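Local coordinates for GntR-family protein transcriptional regulator (PDB 3F8M) that represses the phnDCE operon, which serves phosphate uptake, when phosphate is available in the cell, binding DNA through a winged helix-turn-helix domain, at the interface of chains A and B. Sequence-based numbering; all coordinates share one arbitrary frame. Chains: chain A/B, GntR-family protein transcriptional regulator.

Contact 1: the interface of chains A and B. Residues chain A 187, 205-207, 230-231, 233; chain B 185-187, 206-207.
The backbones of A:Phe207 and B:Thr187 are both extended, as befits strands, while A:Gly230 turns through a 3-10 helix and brings its main chain up beside B:Thr187. The chief packing is methyl on ring. In B:Thr187 the hydroxyl stands between its own backbone N and carbonyl carbon (chi1 64°), which turns the methyl CG2 out over the face of A:Phe207, 3.7 Å from the ring centroid. A beta-branched threonine suits this place because it offers a compact methyl close to the backbone, and phenylalanine supplies a broad flat seat. The far rim of the same ring is also engaged: CE1 touches the CG2 branch of B:Ile185 at 3.7 Å, and CZ lies 3.6 Å from CA of B:Asp186. The twin pair repeats the arrangement, with CG2 of A:Thr187 over the centre of the B:Phe207 ring, 3.8 Å from its centroid. A:Gly230 has no side chain, and its CA can come within 3.7 Å of CG2 of B:Thr187. Polar groups meet through a water. It lies 2.6 Å from the A:Gly230 carbonyl O and 3.0 Å from the carboxylate OD1 of B:Asp186, and it also contacts A:Met233 O and is bonded to the backbone N of B:Thr187, linking the two chains here, where no direct polar bond spans this patch. The site lies where strand 180-188 of B meets strand 206-214 of A and the short helical turn 230-232, all within the UTRA domains.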
loop_
_atom_site.group_PDB
_atom_site.type_symbol
_atom_site.label_atom_id
_atom_site.label_comp_id
_atom_site.label_asym_id
_atom_site.label_seq_id
_atom_site.Cartn_x
_atom_site.Cartn_y
_atom_site.Cartn_z
ATOM N N THR A 187 6.192 -2.131 3.788
ATOM C CA THR A 187 7.151 -2.728 2.874
ATOM C C THR A 187 7.924 -3.801 3.604
ATOM O O THR A 187 7.952 -3.794 4.846
ATOM C CB THR A 187 8.159 -1.690 2.285
ATOM O OG1 THR A 187 8.941 -1.150 3.349
ATOM C CG2 THR A 187 7.380 -0.578 1.595
ATOM N N PRO A 205 11.981 -6.026 -3.356
ATOM C CA PRO A 205 10.995 -5.275 -2.580
ATOM C C PRO A 205 9.613 -5.976 -2.566
ATOM O O PRO A 205 9.130 -6.406 -3.638
ATOM C CB PRO A 205 10.922 -3.928 -3.295
ATOM C CG PRO A 205 12.241 -3.846 -4.012
ATOM C CD PRO A 205 12.564 -5.214 -4.441
ATOM N N MET A 206 9.055 -6.118 -1.356
ATOM C CA MET A 206 7.727 -6.739 -1.109
ATOM C C MET A 206 6.748 -5.793 -0.427
ATOM O O MET A 206 7.144 -4.892 0.303
ATOM C CB MET A 206 7.852 -7.975 -0.183
ATOM C CG MET A 206 9.085 -8.845 -0.348
ATOM S SD MET A 206 9.112 -9.689 -1.924
ATOM C CE MET A 206 7.663 -10.591 -1.924
ATOM N N PHE A 207 5.452 -6.017 -0.649
ATOM C CA PHE A 207 4.385 -5.477 0.144
ATOM C C PHE A 207 4.105 -6.560 1.219
ATOM O O PHE A 207 4.139 -7.744 0.901
ATOM C CB PHE A 207 3.113 -5.412 -0.652
ATOM C CG PHE A 207 2.940 -4.170 -1.500
ATOM C CD1 PHE A 207 2.662 -2.932 -0.907
ATOM C CD2 PHE A 207 2.932 -4.285 -2.886
ATOM C CE1 PHE A 207 2.444 -1.791 -1.698
ATOM C CE2 PHE A 207 2.715 -3.135 -3.693
ATOM C CZ PHE A 207 2.475 -1.916 -3.081
ATOM N N GLY A 230 6.671 -6.607 -4.992
ATOM C CA GLY A 230 6.295 -5.219 -5.390
ATOM C C GLY A 230 6.215 -5.084 -6.915
ATOM O O GLY A 230 5.365 -4.353 -7.424
ATOM N N ASP A 231 7.049 -5.835 -7.625
ATOM C CA ASP A 231 7.105 -5.793 -9.112
ATOM C C ASP A 231 5.936 -6.515 -9.801
ATOM O O ASP A 231 5.781 -6.434 -11.034
ATOM C CB ASP A 231 8.483 -6.236 -9.647
ATOM C CG ASP A 231 8.857 -7.673 -9.293
ATOM O OD1 ASP A 231 8.024 -8.446 -8.717
ATOM O OD2 ASP A 231 10.023 -8.025 -9.557
ATOM N N MET A 233 2.596 -6.403 -8.217
ATOM C CA MET A 233 1.349 -6.049 -7.600
ATOM C C MET A 233 1.215 -4.561 -7.372
ATOM O O MET A 233 2.185 -3.910 -6.949
ATOM C CB MET A 233 1.224 -6.831 -6.277
ATOM C CG MET A 233 0.048 -6.428 -5.398
ATOM S SD MET A 233 -1.535 -6.952 -6.111
ATOM C CE MET A 233 -1.085 -8.588 -6.722
ATOM N N ILE B 185 -1.087 2.366 -4.897
ATOM C CA ILE B 185 0.033 2.103 -4.025
ATOM C C ILE B 185 0.938 1.093 -4.672
ATOM O O ILE B 185 0.512 -0.039 -4.960
ATOM C CB ILE B 185 -0.410 1.549 -2.664
ATOM C CG1 ILE B 185 -1.589 2.350 -2.133
ATOM C CG2 ILE B 185 0.765 1.545 -1.731
ATOM C CD1 ILE B 185 -2.451 1.619 -1.102
ATOM N N ASP B 186 2.171 1.527 -4.911
ATOM C CA ASP B 186 3.248 0.743 -5.455
ATOM C C ASP B 186 4.463 0.767 -4.565
ATOM O O ASP B 186 4.601 1.646 -3.695
ATOM C CB ASP B 186 3.640 1.254 -6.850
ATOM C CG ASP B 186 2.567 0.963 -7.890
ATOM O OD1 ASP B 186 2.401 -0.203 -8.285
ATOM O OD2 ASP B 186 1.893 1.904 -8.303
ATOM N N THR B 187 5.335 -0.209 -4.763
ATOM C CA THR B 187 6.666 -0.194 -4.193
ATOM C C THR B 187 7.568 0.552 -5.189
ATOM O O THR B 187 7.241 0.628 -6.390
ATOM C CB THR B 187 7.222 -1.619 -3.935
ATOM O OG1 THR B 187 7.394 -2.352 -5.171
ATOM C CG2 THR B 187 6.276 -2.382 -3.021
ATOM N N MET B 206 10.705 1.983 -0.791
ATOM C CA MET B 206 9.727 3.086 -0.668
ATOM C C MET B 206 8.325 2.649 -1.028
ATOM O O MET B 206 8.160 1.701 -1.817
ATOM C CB MET B 206 10.060 4.224 -1.670
ATOM C CG MET B 206 11.499 4.636 -1.814
ATOM S SD MET B 206 12.264 5.366 -0.348
ATOM C CE MET B 206 11.386 6.854 -0.158
ATOM N N PHE B 207 7.331 3.339 -0.479
ATOM C CA PHE B 207 5.975 3.342 -0.987
ATOM C C PHE B 207 5.948 4.485 -2.008
ATOM O O PHE B 207 6.488 5.561 -1.741
ATOM C CB PHE B 207 4.968 3.712 0.078
ATOM C CG PHE B 207 4.652 2.612 1.046
ATOM C CD1 PHE B 207 3.854 1.532 0.650
ATOM C CD2 PHE B 207 5.135 2.660 2.350
ATOM C CE1 PHE B 207 3.537 0.506 1.550
ATOM C CE2 PHE B 207 4.804 1.626 3.266
ATOM C CZ PHE B 207 4.023 0.562 2.843
HETATM O O HOH W 1 4.396 -2.036 -6.894
#

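Contact 2: the interface of chains A and B. Residues chain A 114-115; chain B 51, 55, 58-59.
A:Val115 and A:Glu114, at the start of helix 114-120, rest on helix 50-62 of chain B, the recognition helix of its GntR-type helix-turn-helix. Packing is tight around the valine. Its CG2 branch, beside the backbone N (chi1 173° sends CG1 the other way), lies above one face of the B:Arg58 guanidinium, displaced toward the rim, and is 3.4 Å from NH1. The same methyl meets the aliphatic CG of B:Arg58 at 3.7 Å. The arginine chain bends at chi2 (128°), and a turn about CD-NE (chi4 -100°) lays the planar head alongside the valine, and both the stem and the head reach it. Arginine suits this place with its greasy stem and flat guanidinium head, and a short branched valine nestles into the angle between them. B:Gln55 reaches up as an extended chain to the neighbouring A:Glu114, its amide carbon CD 3.6 Å from CB; no polar atom of either side is in bonding reach of the other, so the contact is van der Waals in kind. Toward the N-terminal end of the recognition helix the fit is slacker. The carboxylate OE2 of A:Glu114 approaches CB of B:Glu51 at 4.0 Å, while OE2 of B:Glu51 stays 6.2 Å from that OE2, a spacing that may ease repulsion between like charges. At the opposite end, CG of B:Glu59 comes 4.5 Å from CG2 of A:Val115.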
loop_
_atom_site.group_PDB
_atom_site.type_symbol
_atom_site.label_atom_id
_atom_site.label_comp_id
_atom_site.label_asym_id
_atom_site.label_seq_id
_atom_site.Cartn_x
_atom_site.Cartn_y
_atom_site.Cartn_z
ATOM N N GLU A 114 -1.330 -16.257 23.195
ATOM C CA GLU A 114 -2.043 -15.142 23.798
ATOM C C GLU A 114 -2.433 -14.048 22.808
ATOM O O GLU A 114 -3.578 -13.574 22.814
ATOM C CB GLU A 114 -1.193 -14.537 24.932
ATOM C CG GLU A 114 -1.006 -15.470 26.163
ATOM C CD GLU A 114 0.215 -16.413 26.088
ATOM O OE1 GLU A 114 0.598 -16.898 24.984
ATOM O OE2 GLU A 114 0.790 -16.690 27.168
ATOM N N VAL A 115 -1.478 -13.604 21.986
ATOM C CA VAL A 115 -1.706 -12.519 21.023
ATOM C C VAL A 115 -2.771 -12.896 19.956
ATOM O O VAL A 115 -3.728 -12.150 19.683
ATOM C CB VAL A 115 -0.368 -12.152 20.304
ATOM C CG1 VAL A 115 -0.610 -11.173 19.189
ATOM C CG2 VAL A 115 0.672 -11.611 21.305
ATOM N N GLU B 51 4.927 -14.686 31.411
ATOM C CA GLU B 51 4.081 -14.684 30.225
ATOM C C GLU B 51 3.351 -13.365 30.022
ATOM O O GLU B 51 3.005 -12.982 28.895
ATOM C CB GLU B 51 3.079 -15.836 30.280
ATOM C CG GLU B 51 3.760 -17.184 30.361
ATOM C CD GLU B 51 4.056 -17.670 31.785
ATOM O OE1 GLU B 51 4.309 -16.875 32.737
ATOM O OE2 GLU B 51 4.062 -18.909 31.940
ATOM N N GLN B 55 3.867 -11.125 26.699
ATOM C CA GLN B 55 2.764 -10.682 25.832
ATOM C C GLN B 55 2.787 -9.177 25.590
ATOM O O GLN B 55 2.575 -8.717 24.450
ATOM C CB GLN B 55 1.372 -11.140 26.376
ATOM C CG GLN B 55 0.147 -10.678 25.524
ATOM C CD GLN B 55 -1.235 -11.156 26.064
ATOM O OE1 GLN B 55 -1.330 -12.086 26.871
ATOM N NE2 GLN B 55 -2.295 -10.526 25.592
ATOM N N ARG B 58 5.596 -8.255 23.277
ATOM C CA ARG B 58 5.205 -8.725 21.967
ATOM C C ARG B 58 4.163 -7.835 21.241
ATOM O O ARG B 58 4.230 -7.649 20.020
ATOM C CB ARG B 58 4.780 -10.182 22.048
ATOM C CG ARG B 58 4.174 -10.670 20.804
ATOM C CD ARG B 58 4.817 -11.927 20.320
ATOM N NE ARG B 58 4.112 -12.380 19.122
ATOM C CZ ARG B 58 3.192 -13.338 19.126
ATOM N NH1 ARG B 58 2.885 -13.961 20.258
ATOM N NH2 ARG B 58 2.596 -13.684 17.993
ATOM N N GLU B 59 3.233 -7.250 21.977
ATOM C CA GLU B 59 2.301 -6.320 21.329
ATOM C C GLU B 59 2.944 -4.938 21.150
ATOM O O GLU B 59 2.543 -4.190 20.257
ATOM C CB GLU B 59 0.999 -6.134 22.109
ATOM C CG GLU B 59 0.370 -7.370 22.742
ATOM C CD GLU B 59 -0.632 -6.965 23.821
ATOM O OE1 GLU B 59 -0.695 -7.631 24.890
ATOM O OE2 GLU B 59 -1.356 -5.962 23.591
#

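Contact 3: the interface of chains A and B. Residues chain A 81, 234-236; chain B 183-185.
Main-chain hydrogen bonding joins A:Phe235 to B:Ile185 in an antiparallel bridge between strand 233-240 of A and strand 180-188 of B. The amide N of A:Phe235 gives to the carbonyl O of B:Ile185 at 3.0 Å, and the amide N of B:Ile185 returns a bond to the carbonyl O of A:Phe235 at 2.7 Å. Because both bonds use one residue pair, they fix the register of the two chains, and A:Thr236 consequently faces B:Thr184 in the next antiparallel bridge. Beta-branched and aromatic residues suit such strands, since they favour the extended backbone that the pairing requires.

Van der Waals packing flanks the bonds. The CG2 branch of A:Thr234, anti to its backbone N, comes 3.6 Å from the carbonyl O of B:Ile185 and 4.2 Å from CB of B:Thr184. The CB of B:Ile185 packs 3.7 Å from the accepting carbonyl O of A:Phe235.

A charged group meets the other chain through an apolar contact. A:Arg81 bends at chi3 (56°), and a long flexible arginine can span the distance from strand 80-83. Its guanidinium NH2 touches the methyl CG2 of B:Thr184 at 3.7 Å.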
loop_
_atom_site.group_PDB
_atom_site.type_symbol
_atom_site.label_atom_id
_atom_site.label_comp_id
_atom_site.label_asym_id
_atom_site.label_seq_id
_atom_site.Cartn_x
_atom_site.Cartn_y
_atom_site.Cartn_z
ATOM N N ARG A 81 -3.625 -5.251 -10.512
ATOM C CA ARG A 81 -4.109 -4.063 -9.798
ATOM C C ARG A 81 -5.276 -4.478 -8.898
ATOM O O ARG A 81 -6.421 -4.637 -9.329
ATOM C CB ARG A 81 -4.521 -2.967 -10.793
ATOM C CG ARG A 81 -3.343 -2.394 -11.573
ATOM C CD ARG A 81 -3.823 -1.472 -12.712
ATOM N NE ARG A 81 -4.676 -0.418 -12.198
ATOM C CZ ARG A 81 -4.235 0.763 -11.764
ATOM N NH1 ARG A 81 -2.938 1.058 -11.793
ATOM N NH2 ARG A 81 -5.096 1.652 -11.289
ATOM N N THR A 234 0.030 -4.036 -7.647
ATOM C CA THR A 234 -0.357 -2.674 -7.281
ATOM C C THR A 234 -1.632 -2.742 -6.494
ATOM O O THR A 234 -2.532 -3.474 -6.874
ATOM C CB THR A 234 -0.617 -1.808 -8.533
ATOM O OG1 THR A 234 0.587 -1.728 -9.283
ATOM C CG2 THR A 234 -1.045 -0.444 -8.155
ATOM N N PHE A 235 -1.736 -1.975 -5.412
ATOM C CA PHE A 235 -3.004 -1.834 -4.720
ATOM C C PHE A 235 -3.666 -0.516 -5.023
ATOM O O PHE A 235 -2.990 0.494 -5.144
ATOM C CB PHE A 235 -2.804 -1.991 -3.220
ATOM C CG PHE A 235 -2.458 -3.384 -2.822
ATOM C CD1 PHE A 235 -3.442 -4.373 -2.813
ATOM C CD2 PHE A 235 -1.169 -3.719 -2.507
ATOM C CE1 PHE A 235 -3.130 -5.658 -2.473
ATOM C CE2 PHE A 235 -0.847 -5.015 -2.179
ATOM C CZ PHE A 235 -1.831 -5.982 -2.154
ATOM N N THR A 236 -4.983 -0.543 -5.165
ATOM C CA THR A 236 -5.786 0.640 -5.413
ATOM C C THR A 236 -6.839 0.747 -4.319
ATOM O O THR A 236 -7.327 -0.262 -3.797
ATOM C CB THR A 236 -6.517 0.605 -6.768
ATOM O OG1 THR A 236 -7.590 -0.337 -6.698
ATOM C CG2 THR A 236 -5.571 0.225 -7.924
ATOM N N ASP B 183 -6.496 6.274 -4.804
ATOM C CA ASP B 183 -5.081 6.027 -4.557
ATOM C C ASP B 183 -4.572 4.815 -5.354
ATOM O O ASP B 183 -5.263 3.796 -5.437
ATOM C CB ASP B 183 -4.834 5.753 -3.068
ATOM C CG ASP B 183 -4.998 6.996 -2.196
ATOM O OD1 ASP B 183 -4.402 8.020 -2.532
ATOM O OD2 ASP B 183 -5.712 6.963 -1.158
ATOM N N THR B 184 -3.379 4.901 -5.941
ATOM C CA THR B 184 -2.614 3.677 -6.255
ATOM C C THR B 184 -1.411 3.585 -5.314
ATOM O O THR B 184 -0.783 4.608 -4.978
ATOM C CB THR B 184 -2.087 3.586 -7.735
ATOM O OG1 THR B 184 -1.178 4.649 -7.998
ATOM C CG2 THR B 184 -3.206 3.633 -8.744
ATOM N N ILE B 185 -1.087 2.366 -4.897
ATOM C CA ILE B 185 0.033 2.103 -4.025
ATOM C C ILE B 185 0.938 1.093 -4.672
ATOM O O ILE B 185 0.512 -0.039 -4.960
ATOM C CB ILE B 185 -0.410 1.549 -2.664
ATOM C CG1 ILE B 185 -1.589 2.350 -2.133
ATOM C CG2 ILE B 185 0.765 1.545 -1.731
ATOM C CD1 ILE B 185 -2.451 1.619 -1.102
#

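Contact 4: the interface of chains A and B. Residues chain A 20, 55, 58, 62; chain B 113-115.
In A:Arg58, CG is anti to the backbone N (chi1 -179°) and the chain bends at chi2 (130°), while CG of B:Asp113 takes the crowded position between its backbone N and carbonyl carbon (chi1 63°), and the two charged ends meet tip to tip. The guanidinium NH1 donates to OD2 of the carboxylate at 2.9 Å in a salt bridge. The oxygen lies in the guanidinium plane but is approached from above its own carboxylate plane. A water adds a second link, 2.9 Å from NH2 of A:Arg58 and also 2.9 Å from OD1 of B:Asp113, and the two links together probably limit rotation of the guanidinium. Above the centre of one guanidinium face sits the CG2 methyl of B:Val115, 3.6 Å from CZ. Its other branch, CG1, meets CD1 of A:Ile62 end to end at 3.8 Å, so the small branched valine serves a charged plane and an aliphatic tip at once. The bent A:Gln55 lays its amide almost parallel to the carboxylate of the extended B:Glu114, the planes being stacked, with CD 3.5 Å from CD. A:Arg20 NH2 stands 4.5 Å from OE2 of that glutamate, near enough that its charge may steady the carboxylate. Here the recognition helix 50-62 of A packs on the start of helix 114-120 in the UTRA domain of B, and helix 15-29 of A merely borders the contact through A:Arg20.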
loop_
_atom_site.group_PDB
_atom_site.type_symbol
_atom_site.label_atom_id
_atom_site.label_comp_id
_atom_site.label_asym_id
_atom_site.label_seq_id
_atom_site.Cartn_x
_atom_site.Cartn_y
_atom_site.Cartn_z
ATOM N N ARG A 20 -5.353 3.175 -31.206
ATOM C CA ARG A 20 -5.426 2.496 -29.908
ATOM C C ARG A 20 -5.822 1.018 -30.034
ATOM O O ARG A 20 -5.337 0.178 -29.277
ATOM C CB ARG A 20 -6.368 3.227 -28.951
ATOM C CG ARG A 20 -5.681 4.348 -28.157
ATOM C CD ARG A 20 -6.633 5.525 -27.835
ATOM N NE ARG A 20 -5.924 6.683 -27.266
ATOM C CZ ARG A 20 -5.559 7.767 -27.953
ATOM N NH1 ARG A 20 -5.818 7.864 -29.256
ATOM N NH2 ARG A 20 -4.918 8.756 -27.346
ATOM N N GLN A 55 0.792 9.590 -27.111
ATOM C CA GLN A 55 -0.219 9.577 -26.084
ATOM C C GLN A 55 -0.805 8.172 -25.876
ATOM O O GLN A 55 -1.046 7.771 -24.741
ATOM C CB GLN A 55 -1.323 10.571 -26.473
ATOM C CG GLN A 55 -2.571 10.501 -25.582
ATOM C CD GLN A 55 -2.271 10.840 -24.143
ATOM O OE1 GLN A 55 -1.260 11.502 -23.834
ATOM N NE2 GLN A 55 -3.149 10.390 -23.234
ATOM N N ARG A 58 1.811 6.220 -23.925
ATOM C CA ARG A 58 1.802 6.676 -22.553
ATOM C C ARG A 58 0.627 6.111 -21.722
ATOM O O ARG A 58 0.817 5.764 -20.543
ATOM C CB ARG A 58 1.884 8.207 -22.506
ATOM C CG ARG A 58 1.895 8.727 -21.116
ATOM C CD ARG A 58 3.009 9.703 -20.849
ATOM N NE ARG A 58 2.846 10.123 -19.473
ATOM C CZ ARG A 58 2.669 11.384 -19.099
ATOM N NH1 ARG A 58 2.709 12.368 -20.005
ATOM N NH2 ARG A 58 2.490 11.652 -17.817
ATOM N N ILE A 62 0.932 3.710 -18.386
ATOM C CA ILE A 62 0.204 3.959 -17.140
ATOM C C ILE A 62 -0.613 2.714 -16.733
ATOM O O ILE A 62 -0.669 2.368 -15.550
ATOM C CB ILE A 62 -0.624 5.271 -17.288
ATOM C CG1 ILE A 62 0.357 6.461 -17.266
ATOM C CG2 ILE A 62 -1.710 5.402 -16.200
ATOM C CD1 ILE A 62 -0.238 7.782 -17.768
ATOM N N ASP B 113 -0.141 18.602 -19.522
ATOM C CA ASP B 113 -0.055 17.841 -20.775
ATOM C C ASP B 113 -1.331 17.057 -20.957
ATOM O O ASP B 113 -2.262 17.156 -20.147
ATOM C CB ASP B 113 1.178 16.946 -20.859
ATOM C CG ASP B 113 1.222 15.863 -19.800
ATOM O OD1 ASP B 113 0.287 15.652 -18.990
ATOM O OD2 ASP B 113 2.250 15.177 -19.789
ATOM N N GLU B 114 -1.386 16.266 -22.016
ATOM C CA GLU B 114 -2.601 15.577 -22.303
ATOM C C GLU B 114 -3.004 14.612 -21.179
ATOM O O GLU B 114 -4.182 14.508 -20.837
ATOM C CB GLU B 114 -2.472 14.854 -23.638
ATOM C CG GLU B 114 -3.723 14.040 -23.959
ATOM C CD GLU B 114 -3.825 13.736 -25.445
ATOM O OE1 GLU B 114 -2.991 14.270 -26.220
ATOM O OE2 GLU B 114 -4.729 12.965 -25.822
ATOM N N VAL B 115 -2.034 13.898 -20.607
ATOM C CA VAL B 115 -2.328 13.015 -19.508
ATOM C C VAL B 115 -2.843 13.815 -18.301
ATOM O O VAL B 115 -3.919 13.528 -17.747
ATOM C CB VAL B 115 -1.113 12.161 -19.120
ATOM C CG1 VAL B 115 -1.362 11.418 -17.779
ATOM C CG2 VAL B 115 -0.783 11.152 -20.258
HETATM O O HOH W 2 1.425 14.141 -16.781
#

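Contacts 1 and 3 lie close together, their C-alpha centres about 10 Å apart, and share B:Ile185 on strand 180-188; both also draw on strand 233-240 of A, so they form one continuous central junction, largely between the UTRA domains. Contacts 2 and 4 are about 51 Å apart and use the same elements, helices 50-62 and 114-120, with the chains exchanged. They lie about 29 and 24 Å from contact 1. Each DNA-binding domain thus rests on the partner's UTRA domain, on either side of the central junction, an arrangement compatible with the dimers typical of GntR repressors; whether it persists on DNA the structure alone does not show.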